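Local coordinates for protein L544 (Acanthamoeba polyphaga mimivirus, PDB 4AMQ) that probably acts as a metal-dependent nucleotidyl transferase, possibly linked to transcription-coupled DNA repair, and is carried in the virion, at residues Y367-I370 with D375-L378; F249-Y254 with K362-Y367. All coordinates share one frame; numbering follows the deposited sequence.

In the fold
Both contacts lie in the C-terminal helical region of L544, on the same side of the chain's centre. From the N terminus, the chain passes through the mixed sheet that carries the manganese-binding aspartates before reaching helix 248-254. Contact 2 then closes a long, mostly helical loop of 107 residues, bringing the end of helix 334-368 back against helix 248-254. Contact 1 follows directly and closes a short loop, with four residues between its segments, that leads from the long helix into helix 373-376. The two loops follow one another without crossing and share Tyr-367; their centres are about 8 Å apart, and Ile-368 CD1 packs against Leu-251 CD2 at 3.9 Å.

Contact 1: residues Y367-I370 with D375-L378; sequences YINI and DRKL
Arg-376 reaches back across a short connection to meet Ile-368 and Asn-369 near the C-terminal end of helix 334-368, and it makes every contact from its side. The polar part is concentrated on NH1. Across the two segments Arg-376 NH1 donates a hydrogen bond to Asn-369 OD1 at 2.8 Å, weak because its N-H...O angle is 128°; the amide arrives at the edge of the guanidinium, with the two planes turned 49° apart. The backbone oxygen of Ile-368 sits over one face of the same group, offset toward the rim. Although Ile-368 O is 3.0 Å from Arg-376 NH1, it lies too far out of the plane for a good hydrogen-bond angle, so the approach is probably a favourable electrostatic one.

Apolar packing involves the aliphatic part of the arginine. Ile-368 CG1 lies 3.8 Å from Arg-376 CD, and Ile-368 CD1 is 4.0 Å from Arg-376 CB, the two side chains crossing at about a right angle. A bend at chi3 (47°) turns the arginine chain so that its methylenes pass Ile-368 while the guanidinium continues to Asn-369.

Ile-368 also packs on Leu-237 and Leu-251. The short, weakly hydrogen-bonded helix 373-376 thus folds back on the C-terminal end of helix 334-368, tied to it by one arginine side chain.

Contact 2: residues F249-Y254 with K362-Y367; sequences FPLRFY and KYFTRY
Leu-251 has CG anti to its carbonyl carbon (chi1 -61°), and an extended second torsion (chi2 -174°) carries CD1 out to the facing helix. There it meets Phe-364, whose ring, with CG anti to the backbone N (chi1 175°), is brought near the leucine, and the base of Tyr-367, one turn further on. One methyl group therefore makes both cross-helix contacts, touching residues three apart in sequence.

The closer approach is Leu-251 CD1 to Phe-364 CD1 at 3.6 Å. Leu-251 CD1 also lies 4.0 Å from Phe-364 CE1, so it meets the CD1-CE1 bond of the ring, approaching obliquely; the two side chains cross at about a right angle. Against Tyr-367 the same methyl touches only the beta carbon, with Leu-251 CD1 and Tyr-367 CB 3.9 Å apart. The tyrosine ring leads away from Leu-251 to helix 259-272, where its hydroxyl hydrogen-bonds Gln-264 and its ring packs on Ile-261. Tyr-367 thus links two neighbouring helices, through its beta carbon on one side and its ring and hydroxyl on the other.

Behind this apolar contact, Lys-362 O accepts two bonds within its helix, from Arg-366 N at 2.9 Å and from Thr-365 OG1 at 2.9 Å. Both donors come from the same face of the carbonyl plane, and the hydroxyl is tilted out of that plane.

Phe-364 also touches Met-247, just ahead of helix 248-254. This is small, buried apolar helix-helix packing within the helical domain, joining the short helix 248-254 to the last turns of the long helix 334-368.

Contact 1: residues Y367-I370 with D375-L378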
ATOM      1  N   TYR A 367     -10.329 -13.325  21.971  1.00 45.05           N
ATOM      2  CA  TYR A 367     -11.124 -12.104  21.905  1.00 47.03           C
ATOM      3  C   TYR A 367     -12.457 -12.292  21.181  1.00 48.47           C
ATOM      4  O   TYR A 367     -13.431 -11.595  21.471  1.00 46.90           O
ATOM      5  CB  TYR A 367     -10.309 -10.952  21.306  1.00 40.15           C
ATOM      6  CG  TYR A 367      -9.203 -10.485  22.226  1.00 42.58           C
ATOM      7  CD1 TYR A 367      -9.465  -9.594  23.258  1.00 45.71           C
ATOM      8  CD2 TYR A 367      -7.903 -10.947  22.074  1.00 43.31           C
ATOM      9  CE1 TYR A 367      -8.461  -9.169  24.108  1.00 43.51           C
ATOM     10  CE2 TYR A 367      -6.893 -10.530  22.920  1.00 42.72           C
ATOM     11  CZ  TYR A 367      -7.177  -9.642  23.934  1.00 45.40           C
ATOM     12  OH  TYR A 367      -6.176  -9.224  24.779  1.00 43.41           O
ATOM     13  N   ILE A 368     -12.506 -13.240  20.250  1.00 42.54           N
ATOM     14  CA  ILE A 368     -13.758 -13.542  19.567  1.00 46.00           C
ATOM     15  C   ILE A 368     -14.744 -14.188  20.543  1.00 51.94           C
ATOM     16  O   ILE A 368     -15.958 -14.043  20.400  1.00 50.07           O
ATOM     17  CB  ILE A 368     -13.542 -14.453  18.340  1.00 48.77           C
ATOM     18  CG1 ILE A 368     -14.798 -14.481  17.466  1.00 46.76           C
ATOM     19  CG2 ILE A 368     -13.149 -15.859  18.768  1.00 49.78           C
ATOM     20  CD1 ILE A 368     -15.233 -13.117  16.984  1.00 53.54           C
ATOM     21  N   ASN A 369     -14.212 -14.888  21.541  1.00 51.64           N
ATOM     22  CA  ASN A 369     -15.039 -15.515  22.567  1.00 54.11           C
ATOM     23  C   ASN A 369     -15.542 -14.506  23.589  1.00 55.61           C
ATOM     24  O   ASN A 369     -16.386 -14.826  24.424  1.00 55.16           O
ATOM     25  CB  ASN A 369     -14.277 -16.636  23.275  1.00 49.47           C
ATOM     26  CG  ASN A 369     -14.177 -17.891  22.433  1.00 57.71           C
ATOM     27  OD1 ASN A 369     -14.889 -18.044  21.441  1.00 58.31           O
ATOM     28  ND2 ASN A 369     -13.299 -18.803  22.834  1.00 58.27           N
ATOM     29  N   ILE A 370     -15.008 -13.292  23.526  1.00 49.89           N
ATOM     30  CA  ILE A 370     -15.477 -12.212  24.381  1.00 49.44           C
ATOM     31  C   ILE A 370     -16.739 -11.598  23.785  1.00 50.35           C
ATOM     32  O   ILE A 370     -17.553 -11.002  24.490  1.00 51.45           O
ATOM     33  CB  ILE A 370     -14.389 -11.139  24.580  1.00 48.26           C
ATOM     34  CG1 ILE A 370     -13.204 -11.734  25.346  1.00 50.89           C
ATOM     35  CG2 ILE A 370     -14.942  -9.939  25.324  1.00 45.81           C
ATOM     36  CD1 ILE A 370     -12.155 -10.720  25.738  1.00 45.15           C
ATOM     37  N   ASP A 375     -23.670 -12.093  17.913  1.00 65.38           N
ATOM     38  CA  ASP A 375     -23.065 -10.931  17.278  1.00 66.55           C
ATOM     39  C   ASP A 375     -21.778 -11.297  16.547  1.00 66.20           C
ATOM     40  O   ASP A 375     -21.372 -10.614  15.610  1.00 66.54           O
ATOM     41  CB  ASP A 375     -22.755  -9.854  18.321  1.00 64.73           C
ATOM     42  CG  ASP A 375     -23.979  -9.421  19.102  1.00 67.57           C
ATOM     43  OD1 ASP A 375     -25.103  -9.613  18.596  1.00 69.80           O
ATOM     44  OD2 ASP A 375     -23.814  -8.874  20.214  1.00 63.72           O
ATOM     45  N   ARG A 376     -21.133 -12.372  16.988  1.00 61.45           N
ATOM     46  CA  ARG A 376     -19.825 -12.735  16.453  1.00 64.54           C
ATOM     47  C   ARG A 376     -19.921 -13.233  15.013  1.00 64.32           C
ATOM     48  O   ARG A 376     -18.910 -13.368  14.323  1.00 63.53           O
ATOM     49  CB  ARG A 376     -19.123 -13.744  17.373  1.00 59.96           C
ATOM     50  CG  ARG A 376     -18.932 -15.142  16.814  1.00 59.60           C
ATOM     51  CD  ARG A 376     -18.226 -15.995  17.843  1.00 59.63           C
ATOM     52  NE  ARG A 376     -18.841 -15.818  19.153  1.00 55.33           N
ATOM     53  CZ  ARG A 376     -18.300 -16.231  20.295  1.00 57.25           C
ATOM     54  NH1 ARG A 376     -17.130 -16.847  20.292  1.00 61.76           N
ATOM     55  NH2 ARG A 376     -18.925 -16.032  21.444  1.00 51.27           N
ATOM     56  N   LYS A 377     -21.151 -13.472  14.564  1.00 68.08           N
ATOM     57  CA  LYS A 377     -21.416 -13.892  13.190  1.00 70.74           C
ATOM     58  C   LYS A 377     -21.044 -12.818  12.167  1.00 68.22           C
ATOM     59  O   LYS A 377     -20.324 -13.087  11.204  1.00 65.18           O
ATOM     60  CB  LYS A 377     -22.894 -14.267  13.034  1.00 75.49           C
ATOM     61  CG  LYS A 377     -23.333 -14.572  11.602  1.00 78.81           C
ATOM     62  CD  LYS A 377     -24.852 -14.667  11.516  1.00 81.40           C
ATOM     63  CE  LYS A 377     -25.323 -14.989  10.108  1.00 82.70           C
ATOM     64  NZ  LYS A 377     -26.804 -14.880   9.978  1.00 76.77           N
ATOM     65  N   LEU A 378     -21.542 -11.604  12.378  1.00 70.37           N
ATOM     66  CA  LEU A 378     -21.342 -10.524  11.416  1.00 67.69           C
ATOM     67  C   LEU A 378     -20.500  -9.372  11.961  1.00 63.62           C
ATOM     68  O   LEU A 378     -20.831  -8.195  11.752  1.00 62.29           O
ATOM     69  CB  LEU A 378     -22.690  -9.984  10.940  1.00 72.41           C
ATOM     70  CG  LEU A 378     -23.544 -10.924  10.089  1.00 78.78           C
ATOM     71  CD1 LEU A 378     -24.959 -10.380   9.964  1.00 79.07           C
ATOM     72  CD2 LEU A 378     -22.926 -11.139   8.715  1.00 78.61           C
TER

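Contact 2: residues F249-Y254 with K362-Y367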
ATOM      1  N   PHE A 249      -7.781  -7.275  13.336  1.00 29.80           N
ATOM      2  CA  PHE A 249      -8.082  -5.894  12.968  1.00 31.66           C
ATOM      3  C   PHE A 249      -9.578  -5.567  13.072  1.00 33.22           C
ATOM      4  O   PHE A 249      -9.945  -4.505  13.575  1.00 33.30           O
ATOM      5  CB  PHE A 249      -7.556  -5.573  11.562  1.00 32.59           C
ATOM      6  CG  PHE A 249      -6.055  -5.457  11.483  1.00 33.62           C
ATOM      7  CD1 PHE A 249      -5.244  -6.551  11.738  1.00 30.55           C
ATOM      8  CD2 PHE A 249      -5.457  -4.248  11.158  1.00 35.05           C
ATOM      9  CE1 PHE A 249      -3.861  -6.440  11.667  1.00 35.88           C
ATOM     10  CE2 PHE A 249      -4.078  -4.134  11.086  1.00 38.64           C
ATOM     11  CZ  PHE A 249      -3.280  -5.231  11.339  1.00 29.88           C
ATOM     12  N   PRO A 250     -10.447  -6.466  12.586  1.00 31.50           N
ATOM     13  CA  PRO A 250     -11.879  -6.245  12.837  1.00 40.49           C
ATOM     14  C   PRO A 250     -12.184  -6.246  14.335  1.00 36.84           C
ATOM     15  O   PRO A 250     -13.004  -5.452  14.796  1.00 31.22           O
ATOM     16  CB  PRO A 250     -12.544  -7.447  12.161  1.00 37.51           C
ATOM     17  CG  PRO A 250     -11.584  -7.852  11.090  1.00 41.20           C
ATOM     18  CD  PRO A 250     -10.215  -7.589  11.660  1.00 32.35           C
ATOM     19  N   LEU A 251     -11.520  -7.119  15.087  1.00 33.35           N
ATOM     20  CA  LEU A 251     -11.726  -7.181  16.531  1.00 36.02           C
ATOM     21  C   LEU A 251     -11.309  -5.880  17.207  1.00 33.53           C
ATOM     22  O   LEU A 251     -11.988  -5.399  18.110  1.00 36.31           O
ATOM     23  CB  LEU A 251     -10.968  -8.360  17.144  1.00 36.27           C
ATOM     24  CG  LEU A 251     -11.345  -9.761  16.661  1.00 38.11           C
ATOM     25  CD1 LEU A 251     -10.602 -10.815  17.468  1.00 39.57           C
ATOM     26  CD2 LEU A 251     -12.848  -9.978  16.750  1.00 44.52           C
ATOM     27  N   ARG A 252     -10.190  -5.311  16.767  1.00 35.34           N
ATOM     28  CA  ARG A 252      -9.711  -4.058  17.340  1.00 34.40           C
ATOM     29  C   ARG A 252     -10.722  -2.942  17.096  1.00 35.66           C
ATOM     30  O   ARG A 252     -10.939  -2.090  17.956  1.00 33.43           O
ATOM     31  CB  ARG A 252      -8.335  -3.679  16.782  1.00 34.19           C
ATOM     32  CG  ARG A 252      -7.783  -2.374  17.352  1.00 33.54           C
ATOM     33  CD  ARG A 252      -6.335  -2.137  16.943  1.00 41.56           C
ATOM     34  NE  ARG A 252      -6.172  -2.071  15.494  1.00 39.64           N
ATOM     35  CZ  ARG A 252      -5.011  -1.871  14.879  1.00 41.19           C
ATOM     36  NH1 ARG A 252      -3.896  -1.717  15.585  1.00 34.31           N
ATOM     37  NH2 ARG A 252      -4.963  -1.827  13.555  1.00 41.49           N
ATOM     38  N   PHE A 253     -11.344  -2.950  15.922  1.00 32.22           N
ATOM     39  CA  PHE A 253     -12.384  -1.979  15.626  1.00 35.93           C
ATOM     40  C   PHE A 253     -13.589  -2.204  16.538  1.00 35.07           C
ATOM     41  O   PHE A 253     -14.148  -1.254  17.084  1.00 34.51           O
ATOM     42  CB  PHE A 253     -12.809  -2.054  14.158  1.00 37.94           C
ATOM     43  CG  PHE A 253     -13.873  -1.057  13.787  1.00 42.16           C
ATOM     44  CD1 PHE A 253     -13.532   0.231  13.407  1.00 38.95           C
ATOM     45  CD2 PHE A 253     -15.216  -1.406  13.828  1.00 40.01           C
ATOM     46  CE1 PHE A 253     -14.510   1.156  13.070  1.00 43.97           C
ATOM     47  CE2 PHE A 253     -16.197  -0.491  13.491  1.00 41.66           C
ATOM     48  CZ  PHE A 253     -15.843   0.793  13.109  1.00 38.53           C
ATOM     49  N   TYR A 254     -13.975  -3.464  16.710  1.00 35.35           N
ATOM     50  CA  TYR A 254     -15.119  -3.801  17.550  1.00 38.09           C
ATOM     51  C   TYR A 254     -14.923  -3.300  18.978  1.00 41.33           C
ATOM     52  O   TYR A 254     -15.846  -2.760  19.586  1.00 42.51           O
ATOM     53  CB  TYR A 254     -15.365  -5.313  17.554  1.00 39.43           C
ATOM     54  CG  TYR A 254     -16.591  -5.736  18.339  1.00 42.70           C
ATOM     55  CD1 TYR A 254     -16.513  -5.991  19.702  1.00 40.64           C
ATOM     56  CD2 TYR A 254     -17.825  -5.880  17.716  1.00 45.59           C
ATOM     57  CE1 TYR A 254     -17.630  -6.377  20.425  1.00 44.05           C
ATOM     58  CE2 TYR A 254     -18.949  -6.265  18.428  1.00 43.25           C
ATOM     59  CZ  TYR A 254     -18.846  -6.511  19.781  1.00 45.62           C
ATOM     60  OH  TYR A 254     -19.961  -6.894  20.492  1.00 50.18           O
ATOM     61  N   LYS A 362      -4.649 -17.915  18.617  1.00 44.08           N
ATOM     62  CA  LYS A 362      -5.106 -17.976  20.000  1.00 45.04           C
ATOM     63  C   LYS A 362      -5.611 -16.630  20.501  1.00 47.84           C
ATOM     64  O   LYS A 362      -6.576 -16.567  21.265  1.00 47.79           O
ATOM     65  CB  LYS A 362      -3.989 -18.485  20.906  1.00 47.74           C
ATOM     66  CG  LYS A 362      -2.633 -17.897  20.573  1.00 49.81           C
ATOM     67  CD  LYS A 362      -1.575 -18.305  21.587  1.00 54.62           C
ATOM     68  CE  LYS A 362      -1.830 -17.662  22.934  1.00 59.01           C
ATOM     69  NZ  LYS A 362      -0.653 -17.773  23.840  1.00 61.38           N
ATOM     70  N   TYR A 363      -4.955 -15.553  20.079  1.00 47.15           N
ATOM     71  CA  TYR A 363      -5.407 -14.222  20.458  1.00 39.61           C
ATOM     72  C   TYR A 363      -6.724 -13.896  19.774  1.00 40.33           C
ATOM     73  O   TYR A 363      -7.549 -13.160  20.314  1.00 45.92           O
ATOM     74  CB  TYR A 363      -4.350 -13.173  20.134  1.00 38.25           C
ATOM     75  CG  TYR A 363      -3.063 -13.417  20.874  1.00 46.15           C
ATOM     76  CD1 TYR A 363      -2.895 -12.966  22.174  1.00 49.44           C
ATOM     77  CD2 TYR A 363      -2.021 -14.120  20.281  1.00 43.61           C
ATOM     78  CE1 TYR A 363      -1.725 -13.197  22.862  1.00 50.23           C
ATOM     79  CE2 TYR A 363      -0.847 -14.358  20.963  1.00 45.76           C
ATOM     80  CZ  TYR A 363      -0.704 -13.893  22.253  1.00 50.86           C
ATOM     81  OH  TYR A 363       0.463 -14.121  22.946  1.00 52.19           O
ATOM     82  N   PHE A 364      -6.918 -14.445  18.582  1.00 37.02           N
ATOM     83  CA  PHE A 364      -8.189 -14.300  17.902  1.00 42.09           C
ATOM     84  C   PHE A 364      -9.282 -15.026  18.678  1.00 46.82           C
ATOM     85  O   PHE A 364     -10.261 -14.415  19.105  1.00 42.39           O
ATOM     86  CB  PHE A 364      -8.117 -14.841  16.477  1.00 37.22           C
ATOM     87  CG  PHE A 364      -9.439 -14.820  15.767  1.00 43.21           C
ATOM     88  CD1 PHE A 364      -9.973 -13.627  15.310  1.00 43.91           C
ATOM     89  CD2 PHE A 364     -10.156 -15.989  15.573  1.00 44.01           C
ATOM     90  CE1 PHE A 364     -11.194 -13.600  14.664  1.00 43.35           C
ATOM     91  CE2 PHE A 364     -11.377 -15.969  14.927  1.00 45.85           C
ATOM     92  CZ  PHE A 364     -11.896 -14.772  14.473  1.00 48.47           C
ATOM     93  N   THR A 365      -9.103 -16.333  18.860  1.00 42.49           N
ATOM     94  CA  THR A 365     -10.091 -17.155  19.555  1.00 50.69           C
ATOM     95  C   THR A 365     -10.432 -16.584  20.929  1.00 48.73           C
ATOM     96  O   THR A 365     -11.584 -16.627  21.358  1.00 51.10           O
ATOM     97  CB  THR A 365      -9.617 -18.617  19.702  1.00 49.48           C
ATOM     98  OG1 THR A 365      -8.383 -18.655  20.430  1.00 51.57           O
ATOM     99  CG2 THR A 365      -9.415 -19.255  18.332  1.00 44.19           C
ATOM    100  N   ARG A 366      -9.427 -16.043  21.608  1.00 45.56           N
ATOM    101  CA  ARG A 366      -9.619 -15.445  22.925  1.00 44.28           C
ATOM    102  C   ARG A 366     -10.570 -14.253  22.892  1.00 50.03           C
ATOM    103  O   ARG A 366     -11.503 -14.169  23.692  1.00 50.69           O
ATOM    104  CB  ARG A 366      -8.279 -15.005  23.506  1.00 45.24           C
ATOM    105  CG  ARG A 366      -8.407 -14.118  24.730  1.00 51.08           C
ATOM    106  CD  ARG A 366      -7.047 -13.646  25.193  1.00 58.41           C
ATOM    107  NE  ARG A 366      -6.141 -14.768  25.421  1.00 65.67           N
ATOM    108  CZ  ARG A 366      -4.846 -14.639  25.686  1.00 67.55           C
ATOM    109  NH1 ARG A 366      -4.297 -13.432  25.754  1.00 63.82           N
ATOM    110  NH2 ARG A 366      -4.097 -15.718  25.880  1.00 66.47           N
ATOM    111  N   TYR A 367     -10.329 -13.325  21.971  1.00 45.05           N
ATOM    112  CA  TYR A 367     -11.124 -12.104  21.905  1.00 47.03           C
ATOM    113  C   TYR A 367     -12.457 -12.292  21.181  1.00 48.47           C
ATOM    114  O   TYR A 367     -13.431 -11.595  21.471  1.00 46.90           O
ATOM    115  CB  TYR A 367     -10.309 -10.952  21.306  1.00 40.15           C
ATOM    116  CG  TYR A 367      -9.203 -10.485  22.226  1.00 42.58           C
ATOM    117  CD1 TYR A 367      -9.465  -9.594  23.258  1.00 45.71           C
ATOM    118  CD2 TYR A 367      -7.903 -10.947  22.074  1.00 43.31           C
ATOM    119  CE1 TYR A 367      -8.461  -9.169  24.108  1.00 43.51           C
ATOM    120  CE2 TYR A 367      -6.893 -10.530  22.920  1.00 42.72           C
ATOM    121  CZ  TYR A 367      -7.177  -9.642  23.934  1.00 45.40           C
ATOM    122  OH  TYR A 367      -6.176  -9.224  24.779  1.00 43.41           O
TER